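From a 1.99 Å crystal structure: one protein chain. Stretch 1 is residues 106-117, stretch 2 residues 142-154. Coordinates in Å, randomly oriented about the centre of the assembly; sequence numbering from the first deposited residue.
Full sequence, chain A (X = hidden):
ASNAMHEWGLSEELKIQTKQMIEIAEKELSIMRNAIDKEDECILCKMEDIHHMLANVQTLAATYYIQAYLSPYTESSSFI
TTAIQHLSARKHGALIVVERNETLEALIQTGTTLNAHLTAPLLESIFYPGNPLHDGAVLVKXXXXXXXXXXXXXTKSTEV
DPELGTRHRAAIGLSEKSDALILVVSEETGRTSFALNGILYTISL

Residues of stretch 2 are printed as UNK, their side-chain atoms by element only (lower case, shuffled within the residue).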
# COMPACT_ATOMS: atom_id res chain seq x y z
N ALA A 106 -13.03 26.36 2.84
CA ALA A 106 -14.45 26.65 3.06
C ALA A 106 -14.85 26.47 4.53
O ALA A 106 -15.92 26.93 4.94
CB ALA A 106 -15.32 25.80 2.16
N LEU A 107 -14.00 25.81 5.31
CA LEU A 107 -14.32 25.48 6.70
C LEU A 107 -13.63 26.37 7.73
O LEU A 107 -14.06 26.44 8.89
CB LEU A 107 -13.98 24.01 6.98
CG LEU A 107 -14.78 22.94 6.24
CD1 LEU A 107 -14.11 21.58 6.41
CD2 LEU A 107 -16.21 22.90 6.75
N ILE A 108 -12.54 27.00 7.31
CA ILE A 108 -11.72 27.82 8.20
C ILE A 108 -11.87 29.28 7.80
O ILE A 108 -11.75 29.62 6.63
CB ILE A 108 -10.23 27.39 8.11
CG1 ILE A 108 -10.04 25.98 8.69
CG2 ILE A 108 -9.31 28.43 8.76
CD1 ILE A 108 -8.58 25.42 8.60
N GLN A 109 -12.17 30.14 8.78
CA GLN A 109 -12.15 31.57 8.52
C GLN A 109 -10.75 32.09 8.86
O GLN A 109 -10.31 32.01 10.01
CB GLN A 109 -13.23 32.29 9.32
CG GLN A 109 -14.66 31.79 9.01
CD GLN A 109 -15.24 30.94 10.12
OE1 GLN A 109 -15.75 31.47 11.11
NE2 GLN A 109 -15.18 29.60 9.97
N THR A 110 -10.07 32.61 7.84
CA THR A 110 -8.67 33.02 7.96
C THR A 110 -8.51 34.23 8.89
O THR A 110 -9.26 35.20 8.78
CB THR A 110 -8.05 33.31 6.58
OG1 THR A 110 -8.17 32.16 5.76
CG2 THR A 110 -6.55 33.66 6.71
N GLY A 111 -7.53 34.15 9.79
CA GLY A 111 -7.16 35.30 10.61
C GLY A 111 -6.16 36.12 9.83
O GLY A 111 -6.52 37.01 9.08
N THR A 112 -4.88 35.78 9.99
CA THR A 112 -3.78 36.45 9.30
C THR A 112 -3.05 35.43 8.43
O THR A 112 -2.72 34.35 8.90
CB THR A 112 -2.79 37.03 10.33
OG1 THR A 112 -3.39 38.18 10.96
CG2 THR A 112 -1.47 37.45 9.70
N THR A 113 -2.80 35.77 7.17
CA THR A 113 -2.07 34.89 6.26
C THR A 113 -0.57 35.09 6.46
O THR A 113 -0.09 36.23 6.46
CB THR A 113 -2.47 35.18 4.80
OG1 THR A 113 -3.82 34.76 4.58
CG2 THR A 113 -1.57 34.44 3.80
N LEU A 114 0.16 33.99 6.62
CA LEU A 114 1.63 34.02 6.73
C LEU A 114 2.34 33.39 5.53
O LEU A 114 3.36 33.91 5.07
CB LEU A 114 2.10 33.30 8.00
CG LEU A 114 1.93 33.94 9.38
CD1 LEU A 114 0.52 33.77 9.92
CD2 LEU A 114 2.90 33.26 10.33
N ASN A 115 1.84 32.24 5.06
CA ASN A 115 2.55 31.46 4.04
C ASN A 115 4.05 31.34 4.38
O ASN A 115 4.91 31.54 3.51
CB ASN A 115 2.37 32.07 2.64
CG ASN A 115 0.92 32.03 2.17
OD1 ASN A 115 0.19 31.10 2.48
ND2 ASN A 115 0.52 33.03 1.40
N ALA A 116 4.34 31.00 5.64
CA ALA A 116 5.72 30.99 6.17
C ALA A 116 6.35 29.61 6.21
O ALA A 116 5.65 28.60 6.33
CB ALA A 116 5.73 31.56 7.59
N HIS A 117 7.68 29.57 6.16
CA HIS A 117 8.43 28.37 6.45
C HIS A 117 8.10 27.92 7.87
O HIS A 117 8.15 28.71 8.82
CB HIS A 117 9.94 28.66 6.27
CG HIS A 117 10.85 27.53 6.65
ND1 HIS A 117 10.73 26.26 6.12
CD2 HIS A 117 11.94 27.50 7.46
CE1 HIS A 117 11.68 25.49 6.62
NE2 HIS A 117 12.42 26.21 7.45
N UNK A 142 1.64 20.92 4.61
CA UNK A 142 2.97 20.35 4.38
C UNK A 142 4.03 21.05 5.24
O UNK A 142 3.99 20.92 6.47
n UNK A 142 4.96 19.46 1.30
o UNK A 142 4.92 18.59 3.38
c UNK A 142 3.32 20.33 2.87
c UNK A 142 4.47 19.38 2.54
N UNK A 143 4.94 21.82 4.63
CA UNK A 143 6.01 22.46 5.39
C UNK A 143 5.84 23.98 5.51
O UNK A 143 6.81 24.70 5.73
c UNK A 143 7.60 20.61 4.60
n UNK A 143 7.35 19.84 5.65
o UNK A 143 7.96 20.15 3.50
c UNK A 143 7.40 22.11 4.79
N UNK A 144 4.60 24.45 5.37
CA UNK A 144 4.30 25.87 5.51
C UNK A 144 3.27 26.11 6.61
O UNK A 144 2.37 25.29 6.81
n UNK A 144 6.19 26.41 1.45
c UNK A 144 4.77 26.62 3.12
c UNK A 144 5.24 25.75 2.20
c UNK A 144 6.29 27.65 1.89
n UNK A 144 5.44 27.81 2.89
c UNK A 144 3.75 26.47 4.20
N UNK A 145 3.41 27.23 7.31
CA UNK A 145 2.37 27.75 8.17
C UNK A 145 1.58 28.66 7.25
O UNK A 145 2.06 29.73 6.86
c UNK A 145 1.92 29.30 10.16
c UNK A 145 4.61 28.11 11.36
c UNK A 145 3.70 27.48 10.31
c UNK A 145 2.98 28.49 9.39
N UNK A 146 0.39 28.22 6.86
CA UNK A 146 -0.42 29.00 5.92
C UNK A 146 -0.88 30.29 6.60
O UNK A 146 -0.76 31.38 6.03
c UNK A 146 -1.23 26.88 4.77
c UNK A 146 -2.48 29.03 4.43
c UNK A 146 -1.66 28.20 5.42
N UNK A 147 -1.44 30.15 7.80
CA UNK A 147 -2.11 31.24 8.49
C UNK A 147 -2.22 30.95 9.98
O UNK A 147 -1.99 29.82 10.41
c UNK A 147 -3.51 31.43 7.90
o UNK A 147 -4.16 30.17 7.81
N UNK A 148 -2.60 31.98 10.74
CA UNK A 148 -2.75 31.87 12.19
C UNK A 148 -3.94 32.69 12.63
O UNK A 148 -4.51 33.45 11.84
c UNK A 148 -1.47 32.37 12.90
N UNK A 149 -4.31 32.56 13.91
CA UNK A 149 -5.48 33.25 14.46
C UNK A 149 -6.75 32.88 13.68
O UNK A 149 -7.70 33.68 13.59
c UNK A 149 -5.24 34.76 14.50
N UNK A 150 -6.76 31.68 13.12
CA UNK A 150 -7.91 31.22 12.32
C UNK A 150 -9.09 30.83 13.21
O UNK A 150 -8.89 30.43 14.37
c UNK A 150 -7.51 30.02 11.42
n UNK A 150 -6.47 31.52 9.81
c UNK A 150 -6.39 30.36 10.43
o UNK A 150 -5.45 29.57 10.25
N UNK A 151 -10.30 30.93 12.67
CA UNK A 151 -11.51 30.48 13.37
C UNK A 151 -12.03 29.17 12.78
O UNK A 151 -12.27 29.08 11.57
c UNK A 151 -13.93 31.04 13.95
c UNK A 151 -12.62 31.55 13.29
c UNK A 151 -12.15 32.85 13.96
c UNK A 151 -12.96 34.07 13.56
N UNK A 152 -12.20 28.17 13.63
CA UNK A 152 -12.69 26.84 13.24
C UNK A 152 -14.12 26.64 13.73
O UNK A 152 -14.52 27.29 14.70
c UNK A 152 -10.54 25.31 13.25
c UNK A 152 -9.78 26.45 12.59
c UNK A 152 -9.69 24.59 14.29
c UNK A 152 -11.84 25.78 13.91
N UNK A 153 -14.88 25.71 13.11
CA UNK A 153 -16.23 25.40 13.63
C UNK A 153 -16.13 24.66 14.97
O UNK A 153 -15.21 23.86 15.15
c UNK A 153 -16.83 24.50 12.54
c UNK A 153 -14.55 24.89 11.93
c UNK A 153 -15.64 23.85 11.91
N UNK A 154 -17.02 24.96 15.90
CA UNK A 154 -16.98 24.30 17.21
C UNK A 154 -17.93 23.12 17.19
O UNK A 154 -19.03 23.24 16.65
c UNK A 154 -15.19 26.36 18.80
c UNK A 154 -16.66 26.60 18.47
c UNK A 154 -17.34 27.44 19.55
c UNK A 154 -17.41 25.27 18.32
O HOH W 1 -5.86 30.43 5.66
O HOH W 2 8.92 25.42 4.35

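Position 142 carries two carbons, the second bearing one oxygen and one nitrogen; this short amide is Asn142, which lies beyond reach of stretch 1. Position 143 has the same composition, again a two-carbon amide, and is Asn143. Its end leads away from the partner strand, but its backbone takes part: a water donates to Asn143 O (2.6 Å) and also bonds His117 ND1 (2.7 Å).

At position 144 one carbon leads to a five-membered ring of three carbons and two nitrogens, an imidazole, hence His144. The edge of the ring lies near Asn115 O, and His144 CA makes a CA-H...O contact with Ala116 O at 3.2 Å.

Position 145 has four carbons, forked at the first with one arm two carbons long, which defines Ile145. Its CG2 packs on Leu114 CD2 at 4.1 Å, while its backbone pairs with Ala116 in both directions: Ile145 N to Ala116 O is 2.8 Å and Ala116 N to Ile145 O is 2.9 Å.

Three carbons, one carrying the other two, make position 146 Val146. The CA-to-CB bond points away from stretch 1; the polar link is made by the backbone, where Val146 O accepts from Leu114 N at 2.8 Å and from Asn115 N at 2.9 Å.

Position 147 ends in a single oxygen on one carbon and is Ser147. It stands opposite Thr113 in a non-hydrogen-bonded pair, with CA atoms 4.3 Å apart. A water donates to Ser147 OG (2.8 Å) and is bonded to Thr110 OG1 (2.9 Å), joining the two hydroxyls.

A lone carbon at position 148 gives Ala148. Its CB meets Leu114 CD1 at 3.8 Å, and its backbone bonds Thr112 twice, Ala148 N to Thr112 O and Thr112 N to Ala148 O both measuring 3.0 Å. Position 149, also a single carbon, is Ala149; here the chain turns a corner, and Ala149 O lies 3.4 Å from Gly111 CA. A CB on Gly111 would clash with the carbonyl oxygens of both alanines.

Position 150 has two carbons with an oxygen and a nitrogen on the second, and is therefore Asn150. Its amide end comes near Gly111, while its CB lies 3.6 Å from Ile108 CG2.

The four carbons of position 151, forked at the first with one longer arm, identify Ile151. Gln109 N to Ile151 O (3.0 Å) and Ile151 N to Gln109 O (2.9 Å) form an isolated bridge. Position 152 has four carbons forked at the second: Leu152, whose CD1 reaches Ile108 CG1 at 3.9 Å.

Three carbons closing onto the backbone nitrogen make position 153 Pro153, with CD 3.4 Å from Leu107 O. Position 154, four carbons forked at the second, is Leu154, out of contact.

The contact is antiparallel backbone pairing, interrupted by a bulge at which successive amides of Leu114 and Asn115 share one carbonyl. Beyond the corner, the Gln109 bridge resumes the pairing, and Leu114 adds apolar packing against Ile145 and Ala148.

Stretch 2, residues 142-154: NNHIVSAANILPL
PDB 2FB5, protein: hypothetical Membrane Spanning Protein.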